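Local coordinates for hypothetical protein aq_1494 (Aquifex aeolicus, PDB 2EGR), which is of unproven function but belongs to the 4-hydroxybenzoyl-CoA thioesterase family and probably hydrolyses fatty acyl-CoA thioesters, at residues E80-I92 / N104-I118. Sequence-based numbering, arbitrary orientation.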
loop_
_atom_site.group_PDB
_atom_site.type_symbol
_atom_site.label_atom_id
_atom_site.label_comp_id
_atom_site.label_asym_id
_atom_site.label_seq_id
_atom_site.Cartn_x
_atom_site.Cartn_y
_atom_site.Cartn_z
ATOM N N GLU A 80 -12.692 1.086 24.613
ATOM C CA GLU A 80 -12.319 0.177 25.696
ATOM C C GLU A 80 -11.847 0.928 26.908
ATOM O O GLU A 80 -12.018 0.471 28.030
ATOM C CB GLU A 80 -11.215 -0.791 25.239
ATOM C CG GLU A 80 -11.696 -1.931 24.348
ATOM C CD GLU A 80 -12.798 -2.761 24.968
ATOM O OE1 GLU A 80 -12.946 -2.740 26.213
ATOM O OE2 GLU A 80 -13.533 -3.428 24.218
ATOM N N GLU A 81 -11.233 2.077 26.683
ATOM C CA GLU A 81 -10.619 2.833 27.756
ATOM C C GLU A 81 -10.494 4.280 27.333
ATOM O O GLU A 81 -10.222 4.578 26.162
ATOM C CB GLU A 81 -9.252 2.240 28.143
ATOM C CG GLU A 81 -8.740 2.689 29.519
ATOM C CD GLU A 81 -7.937 3.994 29.466
ATOM O OE1 GLU A 81 -7.812 4.570 28.360
ATOM O OE2 GLU A 81 -7.427 4.444 30.525
ATOM N N LEU A 82 -10.735 5.176 28.290
ATOM C CA LEU A 82 -10.608 6.612 28.066
ATOM C C LEU A 82 -10.059 7.294 29.322
ATOM O O LEU A 82 -10.759 7.384 30.337
ATOM C CB LEU A 82 -11.967 7.211 27.645
ATOM C CG LEU A 82 -12.090 8.686 27.246
ATOM C CD1 LEU A 82 -11.279 9.027 25.993
ATOM C CD2 LEU A 82 -13.572 9.091 27.065
ATOM N N SER A 83 -8.817 7.774 29.255
ATOM C CA SER A 83 -8.195 8.465 30.392
ATOM C C SER A 83 -7.901 9.915 30.048
ATOM O O SER A 83 -8.250 10.382 28.968
ATOM C CB SER A 83 -6.915 7.750 30.842
ATOM O OG SER A 83 -5.824 8.000 29.961
ATOM N N ARG A 84 -7.271 10.641 30.969
ATOM C CA ARG A 84 -6.940 12.036 30.713
ATOM C C ARG A 84 -6.169 12.194 29.401
ATOM O O ARG A 84 -6.440 13.110 28.617
ATOM C CB ARG A 84 -6.140 12.652 31.875
ATOM C CG ARG A 84 -6.107 14.161 31.788
ATOM C CD ARG A 84 -5.271 14.850 32.860
ATOM N NE ARG A 84 -5.194 16.277 32.543
ATOM C CZ ARG A 84 -4.221 17.100 32.922
ATOM N NH1 ARG A 84 -3.204 16.657 33.651
ATOM N NH2 ARG A 84 -4.264 18.377 32.556
ATOM N N PHE A 85 -5.227 11.283 29.158
ATOM C CA PHE A 85 -4.295 11.432 28.042
ATOM C C PHE A 85 -4.462 10.469 26.868
ATOM O O PHE A 85 -4.015 10.783 25.765
ATOM C CB PHE A 85 -2.851 11.351 28.552
ATOM C CG PHE A 85 -2.423 12.544 29.352
ATOM C CD1 PHE A 85 -2.058 13.730 28.718
ATOM C CD2 PHE A 85 -2.385 12.483 30.740
ATOM C CE1 PHE A 85 -1.669 14.842 29.463
ATOM C CE2 PHE A 85 -1.999 13.591 31.485
ATOM C CZ PHE A 85 -1.637 14.762 30.850
ATOM N N THR A 86 -5.057 9.304 27.116
ATOM C CA THR A 86 -5.096 8.215 26.133
ATOM C C THR A 86 -6.492 7.615 25.962
ATOM O O THR A 86 -7.366 7.829 26.801
ATOM C CB THR A 86 -4.105 7.050 26.499
ATOM O OG1 THR A 86 -4.638 6.257 27.559
ATOM C CG2 THR A 86 -2.715 7.579 26.886
ATOM N N PHE A 87 -6.680 6.864 24.873
ATOM C CA PHE A 87 -7.865 6.027 24.683
ATOM C C PHE A 87 -7.521 4.788 23.882
ATOM O O PHE A 87 -6.540 4.800 23.115
ATOM C CB PHE A 87 -9.011 6.810 24.015
ATOM C CG PHE A 87 -8.647 7.440 22.687
ATOM C CD1 PHE A 87 -8.959 6.798 21.487
ATOM C CD2 PHE A 87 -8.045 8.702 22.643
ATOM C CE1 PHE A 87 -8.657 7.413 20.257
ATOM C CE2 PHE A 87 -7.720 9.314 21.422
ATOM C CZ PHE A 87 -8.032 8.660 20.223
ATOM N N THR A 88 -8.314 3.739 24.081
ATOM C CA THR A 88 -8.095 2.398 23.507
ATOM C C THR A 88 -9.374 1.922 22.828
ATOM O O THR A 88 -10.452 1.917 23.449
ATOM C CB THR A 88 -7.651 1.354 24.598
ATOM O OG1 THR A 88 -6.454 1.814 25.210
ATOM C CG2 THR A 88 -7.377 -0.031 24.012
ATOM N N PHE A 89 -9.268 1.563 21.543
ATOM C CA PHE A 89 -10.356 0.908 20.852
ATOM C C PHE A 89 -10.120 -0.577 20.722
ATOM O O PHE A 89 -8.968 -1.016 20.562
ATOM C CB PHE A 89 -10.548 1.472 19.424
ATOM C CG PHE A 89 -11.065 2.875 19.376
ATOM C CD1 PHE A 89 -12.380 3.167 19.717
ATOM C CD2 PHE A 89 -10.247 3.906 18.924
ATOM C CE1 PHE A 89 -12.858 4.493 19.632
ATOM C CE2 PHE A 89 -10.717 5.226 18.829
ATOM C CZ PHE A 89 -12.015 5.521 19.195
ATOM N N SER A 90 -11.210 -1.341 20.776
ATOM C CA SER A 90 -11.200 -2.745 20.401
ATOM C C SER A 90 -11.997 -2.925 19.115
ATOM O O SER A 90 -12.867 -2.101 18.779
ATOM C CB SER A 90 -11.679 -3.682 21.525
ATOM O OG SER A 90 -13.086 -3.809 21.585
ATOM N N TYR A 91 -11.641 -3.949 18.361
ATOM C CA TYR A 91 -12.233 -4.187 17.058
ATOM C C TYR A 91 -12.477 -5.666 16.942
ATOM O O TYR A 91 -11.622 -6.493 17.363
ATOM C CB TYR A 91 -11.307 -3.763 15.879
ATOM C CG TYR A 91 -10.683 -2.412 15.978
ATOM C CD1 TYR A 91 -11.216 -1.330 15.318
ATOM C CD2 TYR A 91 -9.534 -2.223 16.708
ATOM C CE1 TYR A 91 -10.626 -0.076 15.399
ATOM C CE2 TYR A 91 -8.937 -0.989 16.805
ATOM C CZ TYR A 91 -9.484 0.081 16.167
ATOM O OH TYR A 91 -8.854 1.265 16.265
ATOM N N ILE A 92 -13.641 -6.029 16.406
ATOM C CA ILE A 92 -13.875 -7.374 15.921
ATOM C C ILE A 92 -14.257 -7.317 14.444
ATOM O O ILE A 92 -15.123 -6.538 14.045
ATOM C CB ILE A 92 -14.985 -8.155 16.720
ATOM C CG1 ILE A 92 -14.639 -8.168 18.210
ATOM C CG2 ILE A 92 -15.088 -9.579 16.210
ATOM C CD1 ILE A 92 -15.862 -8.189 19.142
ATOM N N ASN A 104 -6.910 -4.367 18.733
ATOM C CA ASN A 104 -6.993 -3.204 19.576
ATOM C C ASN A 104 -5.874 -2.239 19.245
ATOM O O ASN A 104 -4.794 -2.668 18.756
ATOM C CB ASN A 104 -7.018 -3.600 21.063
ATOM C CG ASN A 104 -5.750 -4.319 21.524
ATOM O OD1 ASN A 104 -4.760 -3.676 21.847
ATOM N ND2 ASN A 104 -5.821 -5.641 21.645
ATOM N N THR A 105 -6.152 -0.968 19.500
ATOM C CA THR A 105 -5.236 0.138 19.281
ATOM C C THR A 105 -5.351 1.138 20.429
ATOM O O THR A 105 -6.456 1.446 20.901
ATOM C CB THR A 105 -5.498 0.867 17.948
ATOM O OG1 THR A 105 -6.829 1.403 17.943
ATOM C CG2 THR A 105 -5.328 -0.095 16.749
ATOM N N LYS A 106 -4.198 1.638 20.871
ATOM C CA LYS A 106 -4.146 2.656 21.910
ATOM C C LYS A 106 -3.516 3.923 21.357
ATOM O O LYS A 106 -2.525 3.874 20.573
ATOM C CB LYS A 106 -3.392 2.134 23.136
ATOM C CG LYS A 106 -3.263 3.142 24.245
ATOM C CD LYS A 106 -2.419 2.596 25.390
ATOM C CE LYS A 106 -2.641 3.424 26.650
ATOM N NZ LYS A 106 -1.567 3.139 27.646
ATOM N N HIS A 107 -4.095 5.053 21.747
ATOM C CA HIS A 107 -3.795 6.363 21.180
ATOM C C HIS A 107 -3.591 7.428 22.246
ATOM O O HIS A 107 -4.111 7.336 23.349
ATOM C CB HIS A 107 -4.937 6.837 20.268
ATOM C CG HIS A 107 -5.288 5.869 19.184
ATOM N ND1 HIS A 107 -6.128 4.794 19.389
ATOM C CD2 HIS A 107 -4.882 5.790 17.900
ATOM C CE1 HIS A 107 -6.231 4.100 18.273
ATOM N NE2 HIS A 107 -5.471 4.675 17.357
ATOM N N CYS A 108 -2.859 8.452 21.875
ATOM C CA CYS A 108 -2.747 9.637 22.684
ATOM C C CYS A 108 -2.844 10.814 21.740
ATOM O O CYS A 108 -3.070 10.627 20.535
ATOM C CB CYS A 108 -1.452 9.604 23.510
ATOM S SG CYS A 108 0.068 9.775 22.578
ATOM N N MET A 109 -2.738 12.028 22.277
ATOM C CA MET A 109 -2.950 13.221 21.482
ATOM C C MET A 109 -1.845 14.246 21.650
ATOM O O MET A 109 -1.244 14.383 22.729
ATOM C CB MET A 109 -4.322 13.843 21.772
ATOM C CG MET A 109 -5.499 13.032 21.220
ATOM S SD MET A 109 -7.086 13.877 21.250
ATOM C CE MET A 109 -8.103 12.458 21.249
ATOM N N VAL A 110 -1.587 14.964 20.567
ATOM C CA VAL A 110 -0.456 15.871 20.488
ATOM C C VAL A 110 -0.874 17.227 19.918
ATOM O O VAL A 110 -1.650 17.312 18.944
ATOM C CB VAL A 110 0.720 15.199 19.682
ATOM C CG1 VAL A 110 1.635 16.219 19.006
ATOM C CG2 VAL A 110 1.504 14.244 20.580
ATOM N N LYS A 111 -0.376 18.282 20.560
ATOM C CA LYS A 111 -0.527 19.650 20.081
ATOM C C LYS A 111 0.746 20.443 20.395
ATOM O O LYS A 111 1.288 20.347 21.512
ATOM C CB LYS A 111 -1.750 20.319 20.719
ATOM C CG LYS A 111 -2.285 21.499 19.919
ATOM C CD LYS A 111 -3.229 22.352 20.740
ATOM C CE LYS A 111 -3.714 23.552 19.935
ATOM N NZ LYS A 111 -4.536 24.495 20.755
ATOM N N ASN A 112 1.202 21.216 19.407
ATOM C CA ASN A 112 2.427 22.027 19.506
ATOM C C ASN A 112 3.629 21.220 20.014
ATOM O O ASN A 112 4.332 21.627 20.963
ATOM C CB ASN A 112 2.193 23.285 20.366
ATOM C CG ASN A 112 1.389 24.356 19.641
ATOM O OD1 ASN A 112 1.710 24.741 18.506
ATOM N ND2 ASN A 112 0.341 24.859 20.303
ATOM N N GLY A 113 3.831 20.057 19.393
ATOM C CA GLY A 113 4.932 19.156 19.733
ATOM C C GLY A 113 4.919 18.552 21.125
ATOM O O GLY A 113 5.877 17.884 21.507
ATOM N N LYS A 114 3.857 18.790 21.895
ATOM C CA LYS A 114 3.725 18.196 23.231
ATOM C C LYS A 114 2.493 17.301 23.325
ATOM O O LYS A 114 1.490 17.539 22.650
ATOM C CB LYS A 114 3.641 19.271 24.327
ATOM C CG LYS A 114 4.980 19.844 24.801
ATOM C CD LYS A 114 5.165 21.304 24.338
ATOM C CE LYS A 114 6.327 21.996 25.061
ATOM N NZ LYS A 114 7.570 22.038 24.239
ATOM N N ILE A 115 2.577 16.281 24.172
ATOM C CA ILE A 115 1.416 15.476 24.539
ATOM C C ILE A 115 0.419 16.356 25.316
ATOM O O ILE A 115 0.791 16.998 26.309
ATOM C CB ILE A 115 1.827 14.237 25.380
ATOM C CG1 ILE A 115 2.652 13.257 24.534
ATOM C CG2 ILE A 115 0.582 13.514 25.968
ATOM C CD1 ILE A 115 3.455 12.253 25.348
ATOM N N VAL A 116 -0.831 16.404 24.851
ATOM C CA VAL A 116 -1.887 17.150 25.552
ATOM C C VAL A 116 -2.925 16.191 26.118
ATOM O O VAL A 116 -3.113 15.100 25.591
ATOM C CB VAL A 116 -2.584 18.218 24.648
ATOM C CG1 VAL A 116 -1.581 19.275 24.174
ATOM C CG2 VAL A 116 -3.320 17.569 23.455
ATOM N N SER A 117 -3.588 16.584 27.204
ATOM C CA SER A 117 -4.728 15.813 27.685
ATOM C C SER A 117 -5.834 15.959 26.646
ATOM O O SER A 117 -5.876 16.949 25.918
ATOM C CB SER A 117 -5.187 16.299 29.061
ATOM O OG SER A 117 -5.572 17.662 29.005
ATOM N N ILE A 118 -6.704 14.963 26.559
ATOM C CA ILE A 118 -7.734 14.935 25.525
ATOM C C ILE A 118 -8.759 16.055 25.760
ATOM O O ILE A 118 -9.366 16.098 26.821
ATOM C CB ILE A 118 -8.444 13.559 25.479
ATOM C CG1 ILE A 118 -7.431 12.435 25.194
ATOM C CG2 ILE A 118 -9.570 13.574 24.444
ATOM C CD1 ILE A 118 -7.963 11.077 25.493
HETATM O O HOH W 1 -8.754 14.712 29.185
#
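Phe87 and His107 face each other as a hydrogen-bonded pair in an antiparallel beta hairpin of the hot-dog fold, formed by strands 86-92 and 104-111, whose N-to-C directions make 157°. Backbone bonds set the register: Phe87 N gives to His107 O at 3.0 Å and His107 N to Phe87 O at 2.8 Å, and Phe89 and Thr105 repeat the exchange. At the strand's end the chain folds back through a type I' turn, Lys111 to Lys114, and Ile118 N reaches Arg84 O at 2.8 Å.

Aromatic contacts fill the side of the sheet that looks to helices 22-39 and 120-126. The Phe87 ring, its CG held between backbone N and carbonyl carbon (chi1 56°), leans over its neighbour strand and receives His107 CB on one face, 3.8 Å from the centroid; the two rings are nearly parallel but barely overlap. Ile118 CD1 meets the ring edge at Phe87 CD2, 3.7 Å away. An alanine in place of Phe87 would probably leave His107 CB and Ile118 CD1 without this shared surface. At the loop, Ser117 CB sits over a face of the Phe85 ring in a CH-pi contact.

On the other side, the extended Lys106 chain runs past Thr88 and Thr86, its CG 3.6 Å from Thr88 OG1. Back at the loop, one water donates to both Arg84 O and Ile118 O, the latter at 2.8 Å.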